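Local coordinates for predicted protein (Acinetobacter sp. RUH2624, PDB 4MEA), which hydrolyses epoxides as a Cif-type epoxide hydrolase of the alpha/beta hydrolase fold, a secreted enzyme regarded as a virulence factor, at residues 15-18 with 19-22; 219-222 with 223-226. All coordinates share one frame; numbering follows the deposited sequence.

Overall arrangement
Two short helices that pack against each other carry the two contacts, whose centres lie about 11 Å apart. Contact 1 is a piece of helix 13-25, close to the N-terminus, and contact 2 opens helix 220-227, so each joins one helical turn to the next. Both are partly buried: Phe20 and Ser16 face inward in the first, Leu223 and Ala224 in the second, while Gln17, Asn21 and the two glutamates occupy more open positions. They meet where Met19 CE lies 3.6 Å from Pro220 O and the Phe20 ring approaches Ala224 O. Main-chain helical bonds hold both; contact 1 adds an amide-amide hydrogen bond, while contact 2 starts with a threonine cap and brings two acids close together.

Contact 1 of 2, residues 15-18 with 19-22; sequences VSQQ and MFNK
Asn21 OD1 takes a hydrogen bond from Gln17 NE2 at 2.8 Å, one helical turn back, while the backbone N of Asn21 bonds to Gln17 O, also at 2.8 Å. The same two residues are thus tied twice, once through the main chain and once through their amides. Gln17 reaches forward because its CG stands opposite the backbone N (chi1 -176°) and the chain then bends at chi2. Asn21 OD1 lies almost in the plane of the Gln17 amide, yet NE2 sits above the Asn21 carbonyl plane, 42° out of it, and the two amides are turned 49° against each other.

The other end of the Gln17 amide, OE1, comes up at the edge of the Phe20 ring, 3.7 Å from CD2, with amide and ring planes steeply inclined. Over one face of that ring sits Ser16 O, 3.4 Å from Phe20 CG, the same oxygen that accepts Phe20 N at 2.9 Å. Ser16 OG is hydrogen-bonded to Asn201 of helix 200-211, and Phe20 packs on Ile227 of helix 220-227, so this side of helix 13-25 faces both. The bond to Asn21 probably sets the rotation of the Gln17 amide, leaving OE1 toward the ring edge.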
ATOM      1  N   VAL A  15     -23.860  -0.865 -12.397  1.00 11.66           N
ATOM      2  CA  VAL A  15     -24.616  -2.032 -11.945  1.00 11.38           C
ATOM      3  C   VAL A  15     -24.451  -2.202 -10.425  1.00 13.43           C
ATOM      4  O   VAL A  15     -25.432  -2.393  -9.697  1.00  9.46           O
ATOM      5  CB  VAL A  15     -24.199  -3.308 -12.727  1.00  9.61           C
ATOM      6  CG1 VAL A  15     -24.774  -4.556 -12.093  1.00 11.07           C
ATOM      7  CG2 VAL A  15     -24.618  -3.197 -14.197  1.00 14.64           C
ATOM      8  N   SER A  16     -23.216  -2.096  -9.940  1.00  8.19           N
ATOM      9  CA  SER A  16     -22.973  -2.107  -8.496  1.00 11.77           C
ATOM     10  C   SER A  16     -23.763  -1.024  -7.750  1.00 11.99           C
ATOM     11  O   SER A  16     -24.300  -1.273  -6.673  1.00 13.19           O
ATOM     12  CB  SER A  16     -21.482  -1.948  -8.199  1.00 11.03           C
ATOM     13  OG  SER A  16     -20.761  -3.065  -8.684  1.00 10.91           O
ATOM     14  N   GLN A  17     -23.819   0.181  -8.313  1.00 10.37           N
ATOM     15  CA  GLN A  17     -24.540   1.275  -7.671  1.00  9.10           C
ATOM     16  C   GLN A  17     -26.033   0.933  -7.495  1.00 12.41           C
ATOM     17  O   GLN A  17     -26.647   1.292  -6.486  1.00 14.99           O
ATOM     18  CB  GLN A  17     -24.367   2.577  -8.458  1.00 10.87           C
ATOM     19  CG  GLN A  17     -25.010   3.807  -7.793  1.00 10.38           C
ATOM     20  CD  GLN A  17     -24.518   4.025  -6.370  1.00 14.35           C
ATOM     21  OE1 GLN A  17     -23.319   4.118  -6.123  1.00 12.65           O
ATOM     22  NE2 GLN A  17     -25.448   4.093  -5.425  1.00 17.25           N
ATOM     23  N   GLN A  18     -26.604   0.223  -8.464  1.00 10.68           N
ATOM     24  CA  GLN A  18     -28.003  -0.219  -8.374  1.00 16.13           C
ATOM     25  C   GLN A  18     -28.174  -1.248  -7.256  1.00 14.33           C
ATOM     26  O   GLN A  18     -29.197  -1.267  -6.568  1.00 10.48           O
ATOM     27  CB  GLN A  18     -28.488  -0.798  -9.711  1.00 17.36           C
ATOM     28  CG  GLN A  18     -28.534   0.200 -10.859  1.00 27.09           C
ATOM     29  CD  GLN A  18     -28.579  -0.480 -12.221  1.00 51.86           C
ATOM     30  OE1 GLN A  18     -28.942  -1.654 -12.336  1.00 53.53           O
ATOM     31  NE2 GLN A  18     -28.193   0.253 -13.262  1.00 63.46           N
ATOM     32  N   MET A  19     -27.174  -2.107  -7.080  1.00  8.80           N
ATOM     33  CA  MET A  19     -27.131  -3.006  -5.926  1.00 10.09           C
ATOM     34  C   MET A  19     -27.162  -2.204  -4.617  1.00 13.41           C
ATOM     35  O   MET A  19     -27.940  -2.513  -3.711  1.00 14.98           O
ATOM     36  CB  MET A  19     -25.878  -3.901  -5.963  1.00  6.48           C
ATOM     37  CG  MET A  19     -25.782  -4.826  -7.178  1.00 15.74           C
ATOM     38  SD  MET A  19     -24.311  -5.910  -7.156  1.00 23.31           S
ATOM     39  CE  MET A  19     -24.836  -7.207  -6.032  1.00 35.12           C
ATOM     40  N   PHE A  20     -26.313  -1.181  -4.525  1.00  8.63           N
ATOM     41  CA  PHE A  20     -26.242  -0.343  -3.331  1.00 11.34           C
ATOM     42  C   PHE A  20     -27.588   0.343  -3.089  1.00 11.63           C
ATOM     43  O   PHE A  20     -28.057   0.421  -1.954  1.00 10.88           O
ATOM     44  CB  PHE A  20     -25.145   0.729  -3.454  1.00  9.23           C
ATOM     45  CG  PHE A  20     -23.750   0.179  -3.675  1.00 10.73           C
ATOM     46  CD1 PHE A  20     -23.398  -1.082  -3.220  1.00  8.24           C
ATOM     47  CD2 PHE A  20     -22.793   0.938  -4.343  1.00 11.05           C
ATOM     48  CE1 PHE A  20     -22.113  -1.578  -3.418  1.00 12.42           C
ATOM     49  CE2 PHE A  20     -21.498   0.446  -4.554  1.00  8.78           C
ATOM     50  CZ  PHE A  20     -21.162  -0.813  -4.089  1.00 11.11           C
ATOM     51  N   ASN A  21     -28.200   0.845  -4.157  1.00  8.14           N
ATOM     52  CA  ASN A  21     -29.489   1.531  -4.050  1.00 11.78           C
ATOM     53  C   ASN A  21     -30.585   0.606  -3.559  1.00 14.29           C
ATOM     54  O   ASN A  21     -31.476   1.018  -2.810  1.00 13.79           O
ATOM     55  CB  ASN A  21     -29.918   2.105  -5.395  1.00  9.63           C
ATOM     56  CG  ASN A  21     -29.037   3.236  -5.860  1.00 14.50           C
ATOM     57  OD1 ASN A  21     -28.256   3.797  -5.092  1.00 15.19           O
ATOM     58  ND2 ASN A  21     -29.172   3.591  -7.132  1.00 16.68           N
ATOM     59  N   LYS A  22     -30.533  -0.642  -4.014  1.00 10.76           N
ATOM     60  CA  LYS A  22     -31.482  -1.655  -3.581  1.00 14.45           C
ATOM     61  C   LYS A  22     -31.313  -1.984  -2.097  1.00 17.24           C
ATOM     62  O   LYS A  22     -32.298  -2.168  -1.374  1.00 15.83           O
ATOM     63  CB  LYS A  22     -31.332  -2.924  -4.426  1.00 22.04           C
ATOM     64  CG  LYS A  22     -32.170  -4.103  -3.952  1.00 37.72           C
ATOM     65  CD  LYS A  22     -31.934  -5.337  -4.814  1.00 49.69           C
ATOM     66  CE  LYS A  22     -32.730  -6.532  -4.312  1.00 56.61           C
ATOM     67  NZ  LYS A  22     -32.461  -7.748  -5.130  1.00 60.47           N
TER

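Contact 2 of 2, residues 219-222 with 223-226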
ATOM      1  N   THR A 219     -20.992 -13.719  -0.608  1.00 12.40           N
ATOM      2  CA  THR A 219     -21.761 -13.684  -1.843  1.00 14.08           C
ATOM      3  C   THR A 219     -21.850 -12.259  -2.357  1.00 16.75           C
ATOM      4  O   THR A 219     -21.565 -11.308  -1.627  1.00 11.92           O
ATOM      5  CB  THR A 219     -23.192 -14.201  -1.610  1.00 14.14           C
ATOM      6  OG1 THR A 219     -23.882 -13.302  -0.727  1.00 17.87           O
ATOM      7  CG2 THR A 219     -23.153 -15.577  -0.990  1.00 17.35           C
ATOM      8  N   PRO A 220     -22.250 -12.101  -3.626  1.00 19.73           N
ATOM      9  CA  PRO A 220     -22.358 -10.745  -4.170  1.00 11.84           C
ATOM     10  C   PRO A 220     -23.354  -9.881  -3.381  1.00 13.38           C
ATOM     11  O   PRO A 220     -23.122  -8.675  -3.229  1.00 13.24           O
ATOM     12  CB  PRO A 220     -22.847 -10.984  -5.604  1.00 19.34           C
ATOM     13  CG  PRO A 220     -22.306 -12.346  -5.950  1.00 20.18           C
ATOM     14  CD  PRO A 220     -22.380 -13.138  -4.667  1.00 17.28           C
ATOM     15  N   GLU A 221     -24.429 -10.486  -2.873  1.00  9.45           N
ATOM     16  CA  GLU A 221     -25.446  -9.725  -2.132  1.00 13.89           C
ATOM     17  C   GLU A 221     -24.970  -9.332  -0.744  1.00 11.68           C
ATOM     18  O   GLU A 221     -25.238  -8.218  -0.287  1.00 14.51           O
ATOM     19  CB  GLU A 221     -26.772 -10.489  -2.031  1.00 21.12           C
ATOM     20  CG  GLU A 221     -27.678 -10.028  -0.878  1.00 32.84           C
ATOM     21  CD  GLU A 221     -28.191  -8.599  -1.043  1.00 40.18           C
ATOM     22  OE1 GLU A 221     -28.127  -8.063  -2.172  1.00 41.39           O
ATOM     23  OE2 GLU A 221     -28.662  -8.011  -0.041  1.00 35.17           O
ATOM     24  N   LEU A 222     -24.282 -10.245  -0.059  1.00 12.60           N
ATOM     25  CA  LEU A 222     -23.680  -9.892   1.229  1.00 13.86           C
ATOM     26  C   LEU A 222     -22.636  -8.787   1.030  1.00 12.38           C
ATOM     27  O   LEU A 222     -22.574  -7.828   1.801  1.00 14.50           O
ATOM     28  CB  LEU A 222     -23.058 -11.110   1.919  1.00 12.81           C
ATOM     29  CG  LEU A 222     -22.328 -10.773   3.229  1.00 15.10           C
ATOM     30  CD1 LEU A 222     -23.273 -10.180   4.274  1.00 13.30           C
ATOM     31  CD2 LEU A 222     -21.630 -12.000   3.796  1.00 15.49           C
ATOM     32  N   LEU A 223     -21.819  -8.914  -0.012  1.00  9.86           N
ATOM     33  CA  LEU A 223     -20.825  -7.887  -0.287  1.00  9.94           C
ATOM     34  C   LEU A 223     -21.487  -6.534  -0.553  1.00 11.09           C
ATOM     35  O   LEU A 223     -21.043  -5.511  -0.026  1.00 12.35           O
ATOM     36  CB  LEU A 223     -19.883  -8.309  -1.425  1.00  8.41           C
ATOM     37  CG  LEU A 223     -18.870  -9.407  -1.054  1.00 14.18           C
ATOM     38  CD1 LEU A 223     -18.167  -9.977  -2.295  1.00  6.08           C
ATOM     39  CD2 LEU A 223     -17.835  -8.911  -0.030  1.00 12.89           C
ATOM     40  N   ALA A 224     -22.552  -6.520  -1.353  1.00 10.57           N
ATOM     41  CA  ALA A 224     -23.276  -5.278  -1.614  1.00  9.34           C
ATOM     42  C   ALA A 224     -23.753  -4.618  -0.311  1.00 11.12           C
ATOM     43  O   ALA A 224     -23.680  -3.394  -0.157  1.00  8.59           O
ATOM     44  CB  ALA A 224     -24.460  -5.526  -2.566  1.00  8.02           C
ATOM     45  N   GLU A 225     -24.216  -5.436   0.630  1.00  8.77           N
ATOM     46  CA  GLU A 225     -24.665  -4.938   1.940  1.00 11.32           C
ATOM     47  C   GLU A 225     -23.523  -4.381   2.790  1.00 14.84           C
ATOM     48  O   GLU A 225     -23.694  -3.375   3.485  1.00 11.82           O
ATOM     49  CB  GLU A 225     -25.382  -6.043   2.715  1.00  7.64           C
ATOM     50  CG  GLU A 225     -26.663  -6.487   2.067  1.00 11.42           C
ATOM     51  CD  GLU A 225     -27.362  -7.567   2.861  1.00 23.58           C
ATOM     52  OE1 GLU A 225     -26.911  -7.864   3.988  1.00 27.81           O
ATOM     53  OE2 GLU A 225     -28.364  -8.110   2.355  1.00 27.49           O
ATOM     54  N   LEU A 226     -22.367  -5.040   2.737  1.00  9.57           N
ATOM     55  CA  LEU A 226     -21.182  -4.580   3.460  1.00  8.70           C
ATOM     56  C   LEU A 226     -20.546  -3.339   2.831  1.00  6.91           C
ATOM     57  O   LEU A 226     -19.945  -2.518   3.525  1.00 11.65           O
ATOM     58  CB  LEU A 226     -20.138  -5.698   3.551  1.00  7.60           C
ATOM     59  CG  LEU A 226     -20.600  -6.879   4.404  1.00 14.03           C
ATOM     60  CD1 LEU A 226     -19.606  -8.027   4.341  1.00  9.57           C
ATOM     61  CD2 LEU A 226     -20.800  -6.401   5.837  1.00 15.17           C
TER
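Glu221 and Glu225, one turn apart, turn their carboxylates steeply against each other, the planes 78° apart, and their two OE2 atoms are modelled only 2.4 Å apart, a separation so short that its exact value is doubtful. Glu221 gets there by a bend at chi2 after CG has been set opposite its backbone N. Glu225 instead runs extended from CG onward; Glu221 OE2 also lies 3.3 Å from Glu225 CG. Beneath the acids the main chain keeps its helical bond, Glu225 N to Glu221 O.

On a neighbouring side of the helix Leu222 and Leu226 slant across one another, Leu222 CG meeting Leu226 CD1 at 4.0 Å. Both also touch Glu309 of helix 307-323. Leu223 points another way, into the protein, with its CG 3.3 Å from Thr219 O; beyond the helix it packs on Phe218 and on Ser205 and Ile208 of helix 200-211. Ala224 lies against Met19 of helix 13-25, and Glu225 touches Val23 of that helix.

Thr219 holds the N-cap: its OG1, placed by chi1 of 65°, accepts Leu222 N at 3.2 Å in a nearly straight bond, while its carbonyl O receives Leu223 N at 2.9 Å. Pro220 follows in the first turn, where its lack of an N-H costs no helical bond. Two ionised acids would repel at the range of Glu221 and Glu225, so a shared proton is likely, though the distance alone does not settle it.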